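Local coordinates for hypothetical protein Ta0583 (PDB 2FSJ) that polymerizes into bundles of helical filaments in a reaction that requires nucleoside triphosphate and works best with ATP, as an archaeal homolog of actin, at residues P102-A105 and A106-E110; Q171-G174 and A175-L179; S231-S234 and R235-K239; F243-F247 and D248-E252. All coordinates share one frame; numbering follows the deposited sequence.

Contact 1 (P102-A105 and A106-E110); sequences PLIA and AALWE
Ala106 and Pro102 stand one helical turn apart, joined by the hydrogen bond from Ala106 N to Pro102 O at 2.9 Å, the first of four successive i to i+4 hydrogen bonds along helix 101-111. Ala107 N to Leu103 O follows at 2.8 Å, then Leu108 N to Ile104 O and Trp109 N to Ala105 O, the last nearly straight with an N-H...O angle of 170°. Proline suits the first turn, where its missing N-H costs the helix nothing.

Apolar side chains share the turn. Leu108 has CG anti to its carbonyl carbon (chi1 -55°), which lays CG over Ile104 O at 3.3 Å and leaves the CD1 methyl loosely beside Ile104 CG2, 4.4 Å away. Ala106 CB rests 3.3 Å from Pro102 O, and Ala107 CB is 3.4 Å from both Leu103 O and Ile104 O. Trp109 touches the preceding turn through CB, 3.5 Å from Ala105 O, while its indole swings outward to a cation-pi contact with Arg159.

The helix is packed against the large mixed sheet, and its small alanines suit the close neighbours there: Ala106 lies against Phe45 and Tyr77, Ala107 against Leu26 of strand 22-28. Ile104 also meets Leu26, Leu103 and Pro102 reach Trp49 of strand 42-52, and Trp109 touches Tyr77 of strand 74-77, whose hydroxyl also bonds Glu110.

Contact 2 (Q171-G174 and A175-L179); sequences QGVG and AALYL
Val173 and Leu177 lie side by side and point the same way, with Val173 CG1 against Leu177 CD1 at 3.6 Å. The valine methyl is brought there by chi1 167°, which sets CG1 opposite the backbone N; the leucine answers with CG anti to its own carbonyl carbon (chi1 -65°), leaning back over the preceding turn until CG is 3.2 Å from Val173 O. That same oxygen accepts the hydrogen bond from Leu177 N at 2.9 Å, so the leucine branch covers a carbonyl that its own amide already satisfies. Cut back to an alanine, Leu177 would lose CG and both methyls, which would probably leave Val173 CG1 without its apolar mate and Val173 O less shielded.

The backbone around this pair is bonded in the same i to i+4 pattern, Ala176 N to Gly172 O and Tyr178 N to Gly174 O, both at 3.1 Å. Gly172 holds the N-cap position with phi 95°, where a CB would collide with the carbonyl O of Gln171; glycine is the natural residue there. Ala176 CB sits 3.5 Å from Gly172 O, a small group suited to a helix buried against strand 202-208, which Val173 and Ala176 touch through Leu205 and Ile207. Farther out, Tyr178 OH is hydrogen-bonded to Asp329, and Gln171 NE2 to Asp92.

A glycine N-cap thus opens helix 173-182 directly after strand 158-170, at the passage from the sheet that contains that strand to the sheet that contains strand 202-208 in this two-domain actin-like fold.

Contact 3 (S231-S234 and R235-K239); sequences SALS and RKIAK
Arg235 folds back over the preceding turn: its CG stands opposite the carbonyl carbon (chi1 -70°), and a bend at chi3 (-58°) turns the guanidinium toward Ser231 and Ala232. One face of that flat group lies over Ala232 CA and Ser231 O, each toward its rim. NH2 is 3.3 Å from Ala232 CA and NH1 3.4 Å from Ser231 CB, close packing in which the small serine and alanine leave room for the cation. NH1 is badly angled for a bond to Ser231 O, which instead accepts the amide of Arg235 at 2.9 Å.

This is the regular alpha-helical pattern of helix 226-241, in the half of the actin-like fold that carries the MreB-like C-terminal family sequence. Its next bonds run from Lys236 N to Ala232 O, Ile237 N to Leu233 O and Ala238 N to Ser234 O.

On the side of the helix roughly opposite the arginine, Leu233 and Ile237 make an apolar strip. Leu233 CD1 meets Ile237 CD1 at 4.0 Å, their side chains crossing at a slant, and Ile237 CG1 lies 3.2 Å from Leu233 O. A serine in place of Ile237 would probably leave Leu233 CD1 without its partner and open a gap toward Val245. Leu233 also packs on Val270 of helix 268-290, which the Lys236 side chain touches too; the lysine's NZ forms a salt bridge with Glu240.

Contact 4 (F243-F247 and D248-E252); sequences FVVPF and DLAQE
Ala250 N bonds Pro246 O at 3.0 Å and Gln251 N bonds Phe247 O at 2.9 Å, as the extended chain of residues 243-246 turns into the first turn of a helix. Pro246 is the N-cap of helix 247-253, which carries Gln251 of the ATP-binding site. Proline fits this start because no helical amide is asked of it, and its ring CD lies against Leu249 CD2 at 4.2 Å. Leu249 turns on to Val258 and Phe260 of strand 258-260.

On the inner side, Val245 reaches forward past the cap. Its CG2 methyl, set between the backbone N and the carbonyl carbon, touches Ala250 CB at 3.8 Å; the small alanine lets the new helix come close to Ile230 of helix 226-241, while Val245 itself packs on Ile237.

The exposed side is more polar. Phe247 has CG opposite its backbone N (chi1 176°), which carries the ring alongside the start of the helix, where it also lies near Ser199 of the nucleotide site. Asp248 comes to the ring edge, its OD1 in the ring plane and 3.8 Å from CD2, with the carboxylate turned 76° against the ring. OD2 of the same carboxylate makes a salt bridge with Arg48, which probably helps to hold it in that setting. Gln251, its chain extended beyond CG, brings its amide across the same aromatic group at 83° to the ring, and its OE1 stops 3.7 Å from Phe247 CE2.

How the contacts relate
Contacts 3 and 4 are neighbours, their centres about 9 Å apart: the loop after helix 226-241 runs back along it, so that Ala238 CB meets Phe243 O at 3.4 Å and Ile237 CG2 meets Val245 CG1 at 3.9 Å. Contacts 1 and 2 lie apart from this pair and from each other, with about 23 Å between their centres. The contacts differ in how near they come to the ATP site. Contact 4 supplies Gln251, and the Leu103 side chain of contact 1 comes within about 4 Å of that of Thr33. Contact 2 stays farther back, its Ala175 side chain about 10 Å from that of Ser307, while Ser231 of contact 3 is about 8 Å from Ser199, side chain to side chain.

Contact 1 (P102-A105 and A106-E110)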
loop_
_atom_site.group_PDB
_atom_site.type_symbol
_atom_site.label_atom_id
_atom_site.label_comp_id
_atom_site.label_asym_id
_atom_site.label_seq_id
_atom_site.Cartn_x
_atom_site.Cartn_y
_atom_site.Cartn_z
ATOM N N PRO A 102 -12.910 8.948 -1.741
ATOM C CA PRO A 102 -13.350 8.909 -0.329
ATOM C C PRO A 102 -12.215 8.554 0.643
ATOM O O PRO A 102 -12.219 8.989 1.787
ATOM C CB PRO A 102 -14.464 7.881 -0.331
ATOM C CG PRO A 102 -15.009 7.941 -1.719
ATOM C CD PRO A 102 -13.728 8.054 -2.610
ATOM N N LEU A 103 -11.240 7.745 0.191
ATOM C CA LEU A 103 -10.122 7.346 1.043
ATOM C C LEU A 103 -9.154 8.502 1.282
ATOM O O LEU A 103 -8.579 8.644 2.377
ATOM C CB LEU A 103 -9.371 6.144 0.425
ATOM C CG LEU A 103 -10.237 4.876 0.245
ATOM C CD1 LEU A 103 -9.444 3.815 -0.483
ATOM C CD2 LEU A 103 -10.784 4.341 1.568
ATOM N N ILE A 104 -8.958 9.328 0.249
ATOM C CA ILE A 104 -8.172 10.554 0.374
ATOM C C ILE A 104 -8.848 11.518 1.349
ATOM O O ILE A 104 -8.206 12.064 2.283
ATOM C CB ILE A 104 -7.970 11.199 -1.015
ATOM C CG1 ILE A 104 -7.051 10.326 -1.872
ATOM C CG2 ILE A 104 -7.324 12.554 -0.851
ATOM C CD1 ILE A 104 -7.201 10.483 -3.378
ATOM N N ALA A 105 -10.163 11.650 1.210
ATOM C CA ALA A 105 -10.919 12.510 2.146
ATOM C C ALA A 105 -10.790 11.982 3.572
ATOM O O ALA A 105 -10.601 12.750 4.482
ATOM C CB ALA A 105 -12.336 12.560 1.744
ATOM N N ALA A 106 -10.934 10.677 3.736
ATOM C CA ALA A 106 -10.835 10.049 5.038
ATOM C C ALA A 106 -9.434 10.219 5.635
ATOM O O ALA A 106 -9.293 10.492 6.828
ATOM C CB ALA A 106 -11.226 8.617 4.960
ATOM N N ALA A 107 -8.409 10.080 4.803
ATOM C CA ALA A 107 -7.020 10.317 5.230
ATOM C C ALA A 107 -6.806 11.701 5.807
ATOM O O ALA A 107 -6.193 11.849 6.866
ATOM C CB ALA A 107 -6.031 10.098 4.078
ATOM N N LEU A 108 -7.296 12.702 5.094
ATOM C CA LEU A 108 -7.187 14.095 5.561
ATOM C C LEU A 108 -7.990 14.334 6.844
ATOM O O LEU A 108 -7.484 14.943 7.778
ATOM C CB LEU A 108 -7.564 15.053 4.445
ATOM C CG LEU A 108 -6.788 14.872 3.140
ATOM C CD1 LEU A 108 -7.244 15.875 2.068
ATOM C CD2 LEU A 108 -5.317 15.060 3.407
ATOM N N TRP A 109 -9.203 13.797 6.911
ATOM C CA TRP A 109 -9.996 13.808 8.133
ATOM C C TRP A 109 -9.271 13.148 9.336
ATOM O O TRP A 109 -9.193 13.719 10.442
ATOM C CB TRP A 109 -11.330 13.108 7.895
ATOM C CG TRP A 109 -12.264 13.336 9.039
ATOM C CD1 TRP A 109 -12.414 12.556 10.146
ATOM C CD2 TRP A 109 -13.132 14.472 9.224
ATOM N NE1 TRP A 109 -13.311 13.132 11.021
ATOM C CE2 TRP A 109 -13.788 14.298 10.472
ATOM C CE3 TRP A 109 -13.459 15.594 8.444
ATOM C CZ2 TRP A 109 -14.718 15.206 10.959
ATOM C CZ3 TRP A 109 -14.412 16.504 8.940
ATOM C CH2 TRP A 109 -15.014 16.304 10.175
ATOM N N GLU A 110 -8.750 11.944 9.128
ATOM C CA GLU A 110 -8.022 11.265 10.191
ATOM C C GLU A 110 -6.741 11.981 10.642
ATOM O O GLU A 110 -6.359 11.882 11.819
ATOM C CB GLU A 110 -7.690 9.854 9.814
ATOM C CG GLU A 110 -8.878 8.940 9.740
ATOM C CD GLU A 110 -9.352 8.380 11.072
ATOM O OE1 GLU A 110 -8.628 8.470 12.110
ATOM O OE2 GLU A 110 -10.475 7.832 11.075
#

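Contact 2 (Q171-G174 and A175-L179)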
loop_
_atom_site.group_PDB
_atom_site.type_symbol
_atom_site.label_atom_id
_atom_site.label_comp_id
_atom_site.label_asym_id
_atom_site.label_seq_id
_atom_site.Cartn_x
_atom_site.Cartn_y
_atom_site.Cartn_z
ATOM N N GLN A 171 6.453 4.225 -6.871
ATOM C CA GLN A 171 6.383 3.285 -5.795
ATOM C C GLN A 171 7.703 2.451 -5.776
ATOM O O GLN A 171 8.235 2.067 -6.838
ATOM C CB GLN A 171 5.176 2.358 -6.003
ATOM C CG GLN A 171 4.927 1.390 -4.871
ATOM C CD GLN A 171 3.522 0.759 -4.962
ATOM O OE1 GLN A 171 2.537 1.477 -5.196
ATOM N NE2 GLN A 171 3.447 -0.550 -4.829
ATOM N N GLY A 172 8.241 2.245 -4.592
ATOM C CA GLY A 172 9.561 1.674 -4.435
ATOM C C GLY A 172 10.680 2.696 -4.285
ATOM O O GLY A 172 11.606 2.497 -3.514
ATOM N N VAL A 173 10.640 3.753 -5.063
ATOM C CA VAL A 173 11.609 4.837 -4.910
ATOM C C VAL A 173 11.382 5.541 -3.573
ATOM O O VAL A 173 12.352 5.911 -2.930
ATOM C CB VAL A 173 11.528 5.839 -6.092
ATOM C CG1 VAL A 173 12.279 7.148 -5.816
ATOM C CG2 VAL A 173 12.045 5.178 -7.345
ATOM N N GLY A 174 10.112 5.730 -3.183
ATOM C CA GLY A 174 9.788 6.270 -1.858
ATOM C C GLY A 174 10.479 5.486 -0.755
ATOM O O GLY A 174 11.204 6.052 0.060
ATOM N N ALA A 175 10.330 4.169 -0.749
ATOM C CA ALA A 175 10.965 3.359 0.243
ATOM C C ALA A 175 12.525 3.441 0.227
ATOM O O ALA A 175 13.178 3.524 1.279
ATOM C CB ALA A 175 10.518 1.913 0.096
ATOM N N ALA A 176 13.104 3.346 -0.956
ATOM C CA ALA A 176 14.566 3.431 -1.092
ATOM C C ALA A 176 15.127 4.801 -0.589
ATOM O O ALA A 176 16.184 4.872 0.067
ATOM C CB ALA A 176 14.913 3.200 -2.497
ATOM N N LEU A 177 14.399 5.872 -0.847
ATOM C CA LEU A 177 14.838 7.197 -0.399
ATOM C C LEU A 177 14.745 7.295 1.129
ATOM O O LEU A 177 15.647 7.818 1.759
ATOM C CB LEU A 177 14.025 8.296 -1.046
ATOM C CG LEU A 177 14.131 8.487 -2.555
ATOM C CD1 LEU A 177 13.003 9.398 -3.072
ATOM C CD2 LEU A 177 15.505 9.018 -2.912
ATOM N N TYR A 178 13.690 6.722 1.715
ATOM C CA TYR A 178 13.559 6.659 3.173
ATOM C C TYR A 178 14.691 5.855 3.809
ATOM O O TYR A 178 15.397 6.315 4.730
ATOM C CB TYR A 178 12.198 6.089 3.582
ATOM C CG TYR A 178 12.108 5.830 5.061
ATOM C CD1 TYR A 178 12.124 6.911 5.966
ATOM C CD2 TYR A 178 12.020 4.584 5.558
ATOM C CE1 TYR A 178 12.039 6.722 7.286
ATOM C CE2 TYR A 178 11.956 4.371 6.945
ATOM C CZ TYR A 178 11.940 5.457 7.787
ATOM O OH TYR A 178 11.873 5.312 9.163
ATOM N N LEU A 179 14.945 4.678 3.269
ATOM C CA LEU A 179 16.025 3.860 3.771
ATOM C C LEU A 179 17.409 4.503 3.638
ATOM O O LEU A 179 18.233 4.361 4.544
ATOM C CB LEU A 179 15.988 2.472 3.136
ATOM C CG LEU A 179 14.707 1.669 3.479
ATOM C CD1 LEU A 179 14.759 0.362 2.663
ATOM C CD2 LEU A 179 14.525 1.356 4.985
#

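Contact 3 (S231-S234 and R235-K239)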
loop_
_atom_site.group_PDB
_atom_site.type_symbol
_atom_site.label_atom_id
_atom_site.label_comp_id
_atom_site.label_asym_id
_atom_site.label_seq_id
_atom_site.Cartn_x
_atom_site.Cartn_y
_atom_site.Cartn_z
ATOM N N SER A 231 -6.611 -17.246 -1.708
ATOM C CA SER A 231 -7.550 -18.004 -2.547
ATOM C C SER A 231 -7.203 -19.480 -2.576
ATOM O O SER A 231 -8.110 -20.346 -2.528
ATOM C CB SER A 231 -7.604 -17.452 -3.972
ATOM O OG SER A 231 -8.240 -16.175 -3.903
ATOM N N ALA A 232 -5.928 -19.787 -2.661
ATOM C CA ALA A 232 -5.496 -21.193 -2.640
ATOM C C ALA A 232 -5.871 -21.888 -1.302
ATOM O O ALA A 232 -6.332 -23.009 -1.295
ATOM C CB ALA A 232 -3.998 -21.331 -2.930
ATOM N N LEU A 233 -5.721 -21.192 -0.177
ATOM C CA LEU A 233 -6.077 -21.757 1.115
ATOM C C LEU A 233 -7.600 -21.914 1.244
ATOM O O LEU A 233 -8.100 -22.906 1.789
ATOM C CB LEU A 233 -5.503 -20.897 2.259
ATOM C CG LEU A 233 -5.818 -21.345 3.713
ATOM C CD1 LEU A 233 -5.497 -22.792 3.937
ATOM C CD2 LEU A 233 -5.109 -20.510 4.763
ATOM N N SER A 234 -8.351 -20.956 0.725
ATOM C CA SER A 234 -9.795 -21.072 0.700
ATOM C C SER A 234 -10.292 -22.277 -0.105
ATOM O O SER A 234 -11.210 -22.988 0.355
ATOM C CB SER A 234 -10.404 -19.809 0.128
ATOM O OG SER A 234 -11.823 -19.901 0.137
ATOM N N ARG A 235 -9.739 -22.463 -1.306
ATOM C CA ARG A 235 -10.066 -23.602 -2.134
ATOM C C ARG A 235 -9.762 -24.927 -1.443
ATOM O O ARG A 235 -10.581 -25.893 -1.536
ATOM C CB ARG A 235 -9.343 -23.546 -3.498
ATOM C CG ARG A 235 -9.872 -22.443 -4.442
ATOM C CD ARG A 235 -9.354 -22.584 -5.891
ATOM N NE ARG A 235 -7.900 -22.550 -5.932
ATOM C CZ ARG A 235 -7.192 -21.412 -5.934
ATOM N NH1 ARG A 235 -7.804 -20.250 -5.948
ATOM N NH2 ARG A 235 -5.871 -21.441 -5.914
ATOM N N LYS A 236 -8.621 -24.976 -0.753
ATOM C CA LYS A 236 -8.184 -26.182 -0.053
ATOM C C LYS A 236 -9.142 -26.523 1.103
ATOM O O LYS A 236 -9.549 -27.694 1.271
ATOM C CB LYS A 236 -6.714 -26.064 0.416
ATOM C CG LYS A 236 -6.233 -27.269 1.280
ATOM C CD LYS A 236 -4.779 -27.218 1.623
ATOM C CE LYS A 236 -4.363 -28.369 2.561
ATOM N NZ LYS A 236 -4.509 -29.680 1.893
ATOM N N ILE A 237 -9.557 -25.501 1.851
ATOM C CA ILE A 237 -10.522 -25.671 2.942
ATOM C C ILE A 237 -11.884 -26.179 2.395
ATOM O O ILE A 237 -12.495 -27.143 2.926
ATOM C CB ILE A 237 -10.677 -24.351 3.775
ATOM C CG1 ILE A 237 -9.346 -24.036 4.517
ATOM C CG2 ILE A 237 -11.874 -24.508 4.745
ATOM C CD1 ILE A 237 -9.311 -22.748 5.298
ATOM N N ALA A 238 -12.342 -25.534 1.329
ATOM C CA ALA A 238 -13.580 -25.903 0.680
ATOM C C ALA A 238 -13.577 -27.346 0.145
ATOM O O ALA A 238 -14.567 -28.085 0.316
ATOM C CB ALA A 238 -13.943 -24.879 -0.419
ATOM N N LYS A 239 -12.476 -27.740 -0.483
ATOM C CA LYS A 239 -12.308 -29.065 -1.024
ATOM C C LYS A 239 -12.336 -30.119 0.073
ATOM O O LYS A 239 -12.772 -31.232 -0.174
ATOM C CB LYS A 239 -10.997 -29.183 -1.779
#

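Contact 4 (F243-F247 and D248-E252)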
loop_
_atom_site.group_PDB
_atom_site.type_symbol
_atom_site.label_atom_id
_atom_site.label_comp_id
_atom_site.label_asym_id
_atom_site.label_seq_id
_atom_site.Cartn_x
_atom_site.Cartn_y
_atom_site.Cartn_z
ATOM N N PHE A 243 -16.699 -25.990 3.485
ATOM C CA PHE A 243 -16.966 -24.623 3.935
ATOM C C PHE A 243 -16.349 -23.623 2.967
ATOM O O PHE A 243 -15.218 -23.801 2.541
ATOM C CB PHE A 243 -16.344 -24.312 5.305
ATOM C CG PHE A 243 -16.874 -25.153 6.439
ATOM C CD1 PHE A 243 -18.228 -25.390 6.585
ATOM C CD2 PHE A 243 -15.995 -25.695 7.373
ATOM C CE1 PHE A 243 -18.699 -26.175 7.631
ATOM C CE2 PHE A 243 -16.480 -26.470 8.434
ATOM C CZ PHE A 243 -17.820 -26.711 8.547
ATOM N N VAL A 244 -17.105 -22.556 2.731
ATOM C CA VAL A 244 -16.693 -21.355 2.009
ATOM C C VAL A 244 -16.342 -20.241 3.018
ATOM O O VAL A 244 -17.222 -19.476 3.434
ATOM C CB VAL A 244 -17.861 -20.870 1.131
ATOM C CG1 VAL A 244 -17.418 -19.714 0.199
ATOM C CG2 VAL A 244 -18.438 -22.052 0.326
ATOM N N VAL A 245 -15.064 -20.145 3.391
ATOM C CA VAL A 245 -14.649 -19.213 4.460
ATOM C C VAL A 245 -14.580 -17.775 3.904
ATOM O O VAL A 245 -14.155 -17.569 2.768
ATOM C CB VAL A 245 -13.305 -19.635 5.133
ATOM C CG1 VAL A 245 -13.377 -21.089 5.690
ATOM C CG2 VAL A 245 -12.153 -19.488 4.178
ATOM N N PRO A 246 -15.025 -16.771 4.646
ATOM C CA PRO A 246 -14.861 -15.392 4.162
ATOM C C PRO A 246 -13.390 -15.015 3.962
ATOM O O PRO A 246 -12.524 -15.525 4.641
ATOM C CB PRO A 246 -15.502 -14.540 5.274
ATOM C CG PRO A 246 -16.451 -15.478 5.999
ATOM C CD PRO A 246 -15.746 -16.830 5.921
ATOM N N PHE A 247 -13.134 -14.097 3.043
ATOM C CA PHE A 247 -11.777 -13.698 2.655
ATOM C C PHE A 247 -10.946 -13.224 3.834
ATOM O O PHE A 247 -9.819 -13.688 3.996
ATOM C CB PHE A 247 -11.847 -12.630 1.559
ATOM C CG PHE A 247 -10.504 -12.082 1.143
ATOM C CD1 PHE A 247 -9.863 -12.576 0.034
ATOM C CD2 PHE A 247 -9.895 -11.071 1.873
ATOM C CE1 PHE A 247 -8.610 -12.070 -0.350
ATOM C CE2 PHE A 247 -8.652 -10.567 1.491
ATOM C CZ PHE A 247 -8.021 -11.063 0.370
ATOM N N ASP A 248 -11.501 -12.337 4.669
ATOM C CA ASP A 248 -10.754 -11.775 5.822
ATOM C C ASP A 248 -10.386 -12.891 6.803
ATOM O O ASP A 248 -9.302 -12.876 7.382
ATOM C CB ASP A 248 -11.537 -10.661 6.539
ATOM C CG ASP A 248 -11.617 -9.381 5.721
ATOM O OD1 ASP A 248 -10.612 -9.079 5.040
ATOM O OD2 ASP A 248 -12.631 -8.630 5.674
ATOM N N LEU A 249 -11.257 -13.889 6.953
ATOM C CA LEU A 249 -10.936 -15.013 7.847
ATOM C C LEU A 249 -9.845 -15.921 7.266
ATOM O O LEU A 249 -8.987 -16.406 7.983
ATOM C CB LEU A 249 -12.184 -15.850 8.117
ATOM C CG LEU A 249 -12.098 -16.923 9.220
ATOM C CD1 LEU A 249 -11.658 -16.365 10.580
ATOM C CD2 LEU A 249 -13.462 -17.633 9.385
ATOM N N ALA A 250 -9.900 -16.172 5.964
ATOM C CA ALA A 250 -8.850 -16.920 5.280
ATOM C C ALA A 250 -7.491 -16.238 5.356
ATOM O O ALA A 250 -6.490 -16.885 5.488
ATOM C CB ALA A 250 -9.223 -17.122 3.804
ATOM N N GLN A 251 -7.454 -14.930 5.219
ATOM C CA GLN A 251 -6.190 -14.198 5.381
ATOM C C GLN A 251 -5.601 -14.449 6.786
ATOM O O GLN A 251 -4.431 -14.766 6.922
ATOM C CB GLN A 251 -6.395 -12.704 5.096
ATOM C CG GLN A 251 -5.112 -11.861 5.301
ATOM C CD GLN A 251 -5.115 -10.590 4.486
ATOM O OE1 GLN A 251 -6.168 -10.062 4.190
ATOM N NE2 GLN A 251 -3.927 -10.110 4.100
ATOM N N GLU A 252 -6.439 -14.414 7.818
ATOM C CA GLU A 252 -5.977 -14.747 9.177
ATOM C C GLU A 252 -5.429 -16.140 9.208
ATOM O O GLU A 252 -4.401 -16.386 9.811
ATOM C CB GLU A 252 -7.105 -14.703 10.197
ATOM C CG GLU A 252 -7.735 -13.361 10.474
ATOM C CD GLU A 252 -8.687 -13.468 11.674
ATOM O OE1 GLU A 252 -8.310 -14.165 12.663
ATOM O OE2 GLU A 252 -9.817 -12.896 11.615
#